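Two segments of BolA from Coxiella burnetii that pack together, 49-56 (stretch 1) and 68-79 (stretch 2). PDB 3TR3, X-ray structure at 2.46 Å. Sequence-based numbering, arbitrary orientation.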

# COMPACT_ATOMS: atom_id res chain seq x y z
N THR B 49 21.69 4.31 2.22
CA THR B 49 21.52 4.73 0.84
C THR B 49 20.09 4.52 0.33
O THR B 49 19.55 5.38 -0.37
N ARG B 50 19.51 3.37 0.65
CA ARG B 50 18.16 3.05 0.17
C ARG B 50 17.22 4.14 0.66
O ARG B 50 16.46 4.72 -0.12
N HIS B 51 17.34 4.47 1.94
CA HIS B 51 16.51 5.51 2.56
C HIS B 51 16.76 6.87 1.95
O HIS B 51 15.81 7.61 1.72
N ARG B 52 18.01 7.21 1.66
CA ARG B 52 18.30 8.51 1.07
C ARG B 52 17.73 8.69 -0.33
O ARG B 52 17.25 9.78 -0.68
N LEU B 53 17.79 7.63 -1.13
CA LEU B 53 17.18 7.70 -2.46
C LEU B 53 15.69 8.07 -2.36
O LEU B 53 15.18 8.86 -3.17
N VAL B 54 15.00 7.51 -1.35
CA VAL B 54 13.59 7.73 -1.16
C VAL B 54 13.32 9.17 -0.70
O VAL B 54 12.47 9.86 -1.27
N TYR B 55 14.07 9.64 0.30
CA TYR B 55 13.94 11.02 0.76
C TYR B 55 14.25 11.99 -0.37
O TYR B 55 13.65 13.06 -0.45
N ASN B 56 15.22 11.64 -1.21
CA ASN B 56 15.60 12.50 -2.32
C ASN B 56 14.52 12.53 -3.42
O ASN B 56 14.22 13.59 -3.97
N ALA B 68 7.60 13.66 9.57
CA ALA B 68 8.41 12.48 9.92
C ALA B 68 8.01 11.30 9.08
O ALA B 68 6.82 11.10 8.82
N LEU B 69 9.01 10.58 8.58
CA LEU B 69 8.76 9.47 7.70
C LEU B 69 9.72 8.34 7.99
O LEU B 69 10.87 8.48 7.79
N SER B 70 9.21 7.21 8.47
CA SER B 70 9.98 6.04 8.83
C SER B 70 9.88 5.06 7.65
O SER B 70 8.82 4.96 7.04
N LEU B 71 10.97 4.37 7.28
CA LEU B 71 10.95 3.54 6.05
C LEU B 71 11.40 2.11 6.26
O LEU B 71 12.31 1.87 7.04
N LYS B 72 10.75 1.19 5.56
CA LYS B 72 11.35 -0.11 5.27
C LYS B 72 11.50 -0.25 3.76
O LYS B 72 10.54 -0.08 3.02
N THR B 73 12.74 -0.54 3.33
CA THR B 73 13.10 -0.56 1.91
C THR B 73 13.55 -1.95 1.47
O THR B 73 14.49 -2.49 2.04
N TYR B 74 12.88 -2.53 0.49
CA TYR B 74 13.20 -3.88 0.06
C TYR B 74 13.42 -3.92 -1.44
O TYR B 74 12.85 -3.13 -2.19
N THR B 75 14.25 -4.85 -1.88
CA THR B 75 14.19 -5.22 -3.27
C THR B 75 12.99 -6.14 -3.42
O THR B 75 12.59 -6.81 -2.47
N PRO B 76 12.44 -6.20 -4.63
CA PRO B 76 11.40 -7.17 -4.92
C PRO B 76 11.77 -8.58 -4.47
O PRO B 76 10.91 -9.25 -3.89
N ASP B 77 13.01 -9.01 -4.68
CA ASP B 77 13.44 -10.34 -4.21
C ASP B 77 13.50 -10.49 -2.68
O ASP B 77 13.11 -11.52 -2.18
N GLU B 78 14.00 -9.51 -1.95
CA GLU B 78 14.01 -9.62 -0.51
C GLU B 78 12.56 -9.79 -0.06
O GLU B 78 12.29 -10.51 0.91
N TYR B 79 11.63 -9.12 -0.75
CA TYR B 79 10.24 -9.18 -0.32
C TYR B 79 9.57 -10.54 -0.64
O TYR B 79 9.00 -11.14 0.27

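Helix 49-56 lies across strand 68-74 with an axis-to-axis approach of 8.7 Å and an angle of 114° between their N-to-C directions; the helix that opens at Pro76 adds a two-bond polar contact through Glu78, and together the two stretches bury 499 Å². Along the strand the side chains alternate: Leu69, Leu71 and Thr73 point toward the helix, whereas Ser70, Lys72 and Tyr74 point away and contribute almost nothing. Ala68, at the start, is out of reach.

Leu69 (chi1 t, chi2 p) meets the far end of Tyr55, with its CD2 4.2 Å from Tyr55 CE1. The CA-to-CB bond of Tyr55 runs sideways, but its m rotamer (chi1 -63°) brings the ring end nearer the strand, where Tyr55 OH donates a hydrogen bond to Leu69 O at 3.1 Å. This carbonyl lies at the ring edge, near its plane; the same side chain thus offers a hydroxyl to the backbone and CE1 to the leucines.

Leu71 (chi1 m, chi2 t) is the hub of the apolar contact, touching three helix residues. Its CD1 sits 3.7 Å from CG1 of Val54, a residue with chi1 t that points toward the strand, and 3.6 Å from CE1 of Tyr55. Nearer the backbone, Leu71 CB lies over one face of the His51 imidazole, 4.1 Å from the ring centroid and 7° off the ring normal, an almost axial CH-pi contact. His51 starts out sideways, and its m rotamer brings the ring close to the strand; its CE1 comes within 3.5 Å of Leu71 O.

Thr73 (chi1 p) is buried where the backbones come close, its CA 6.5 Å from that of Arg50. Its OG1 lies 3.3 Å from His51 CD2, at the edge of the imidazole, and 3.4 Å from Arg50 CB. The methyl CG2 faces Val54, with 4.2 Å between Thr73 CG2 and Val54 CG2.

Arg50 points toward stretch 2 and reaches along it with chi1 m, chi2 t and chi3 t. Its NH1 donates to Thr73 O at 3.0 Å, while its NE is hydrogen-bonded elsewhere in the structure. Past Tyr74, Thr75 (chi1 p) is at the N-cap position: Glu78 N donates to Thr75 OG1 at 3.0 Å, and Thr75 N returns a bond to Glu78 OE1 at 3.3 Å. The Thr75 methyl CG2 also comes within 4.0 Å of Arg50 NH2.

Pro76 and Asp77 lie out of reach, but Glu78 (chi1 m, chi2 t) points back toward the first helix. Its carboxylate meets the guanidinium in a paired arrangement, Arg50 NH1 to Glu78 OE1 and Arg50 NH2 to Glu78 OE2, both at 2.9 Å. Both bonds are part of a salt bridge; the NH1 bond is nearly straight at 173°, the NH2 bond more bent at 148°. OE1 thus accepts from both Arg50 and the Thr75 backbone, tying the cap to the interhelical contact. Tyr79 takes no part.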

# COMPACT_ATOMS: atom_id res chain seq x y z
CB THR B 49 22.45 3.96 -0.08
OG1 THR B 49 23.79 4.30 0.26
CG2 THR B 49 22.18 4.30 -1.54
CB ARG B 50 17.70 1.69 0.66
CG ARG B 50 18.36 0.49 0.01
CD ARG B 50 18.09 -0.77 0.83
NE ARG B 50 18.74 -1.91 0.22
CZ ARG B 50 18.24 -3.14 0.15
NH1 ARG B 50 17.03 -3.39 0.66
NH2 ARG B 50 18.96 -4.13 -0.44
CB HIS B 51 16.72 5.57 4.09
CG HIS B 51 16.21 4.36 4.82
ND1 HIS B 51 15.95 4.37 6.18
CD2 HIS B 51 15.91 3.10 4.39
CE1 HIS B 51 15.52 3.18 6.55
NE2 HIS B 51 15.51 2.39 5.49
CB ARG B 52 19.79 8.81 1.11
CG ARG B 52 20.22 9.15 2.50
CD ARG B 52 21.70 9.16 2.61
NE ARG B 52 22.10 9.77 3.88
CZ ARG B 52 23.36 10.00 4.24
NH1 ARG B 52 24.36 9.68 3.42
NH2 ARG B 52 23.61 10.56 5.42
CB LEU B 53 17.35 6.38 -3.21
CG LEU B 53 18.68 6.23 -3.96
CD1 LEU B 53 18.79 4.85 -4.65
CD2 LEU B 53 18.88 7.40 -4.95
CB VAL B 54 12.96 6.68 -0.20
CG1 VAL B 54 11.54 7.10 0.15
CG2 VAL B 54 12.98 5.26 -0.81
CB TYR B 55 14.88 11.31 1.92
CG TYR B 55 14.62 10.50 3.16
CD1 TYR B 55 13.32 10.20 3.54
CD2 TYR B 55 15.68 10.05 3.97
CE1 TYR B 55 13.06 9.45 4.68
CE2 TYR B 55 15.42 9.30 5.12
CZ TYR B 55 14.10 9.00 5.47
OH TYR B 55 13.78 8.27 6.62
CB ASN B 56 16.97 12.07 -2.87
CG ASN B 56 17.45 12.95 -3.99
OD1 ASN B 56 17.16 12.68 -5.17
ND2 ASN B 56 18.20 14.02 -3.66
CB ALA B 68 8.29 12.14 11.40
CB LEU B 69 8.89 9.90 6.25
CG LEU B 69 8.81 8.77 5.24
CD1 LEU B 69 7.50 7.94 5.42
CD2 LEU B 69 8.92 9.32 3.84
CB SER B 70 9.36 5.48 10.12
OG SER B 70 9.70 4.14 10.36
CB LEU B 71 11.83 4.12 4.90
CG LEU B 71 11.61 5.53 4.37
CD1 LEU B 71 12.85 6.05 3.50
CD2 LEU B 71 10.29 5.63 3.58
CB LYS B 72 10.55 -1.28 5.81
CG LYS B 72 10.46 -1.33 7.31
CD LYS B 72 9.39 -2.36 7.77
CE LYS B 72 9.32 -2.44 9.29
NZ LYS B 72 8.23 -3.33 9.73
CB THR B 73 14.23 0.46 1.61
OG1 THR B 73 15.27 0.35 2.59
CG2 THR B 73 13.66 1.90 1.63
CB TYR B 74 12.07 -4.88 0.39
CG TYR B 74 11.72 -5.01 1.86
CD1 TYR B 74 12.47 -5.81 2.72
CD2 TYR B 74 10.63 -4.33 2.40
CE1 TYR B 74 12.16 -5.91 4.06
CE2 TYR B 74 10.31 -4.43 3.73
CZ TYR B 74 11.07 -5.21 4.57
OH TYR B 74 10.72 -5.30 5.91
CB THR B 75 15.45 -5.99 -3.75
OG1 THR B 75 15.60 -7.22 -3.02
CG2 THR B 75 16.70 -5.12 -3.64
CB PRO B 76 11.26 -7.09 -6.44
CG PRO B 76 11.73 -5.70 -6.81
CD PRO B 76 12.71 -5.28 -5.75
CB ASP B 77 14.80 -10.74 -4.80
CG ASP B 77 14.74 -11.01 -6.28
OD1 ASP B 77 13.64 -11.21 -6.84
OD2 ASP B 77 15.84 -11.03 -6.90
CB GLU B 78 14.64 -8.41 0.19
CG GLU B 78 16.15 -8.25 -0.03
CD GLU B 78 16.69 -6.90 0.43
OE1 GLU B 78 15.86 -6.01 0.72
OE2 GLU B 78 17.94 -6.72 0.49
CB TYR B 79 9.41 -7.98 -0.82
CG TYR B 79 8.05 -7.89 -0.14
CD1 TYR B 79 6.89 -8.32 -0.79
CD2 TYR B 79 7.93 -7.41 1.17
CE1 TYR B 79 5.64 -8.24 -0.16
CE2 TYR B 79 6.68 -7.34 1.82
CZ TYR B 79 5.53 -7.74 1.14
OH TYR B 79 4.29 -7.67 1.75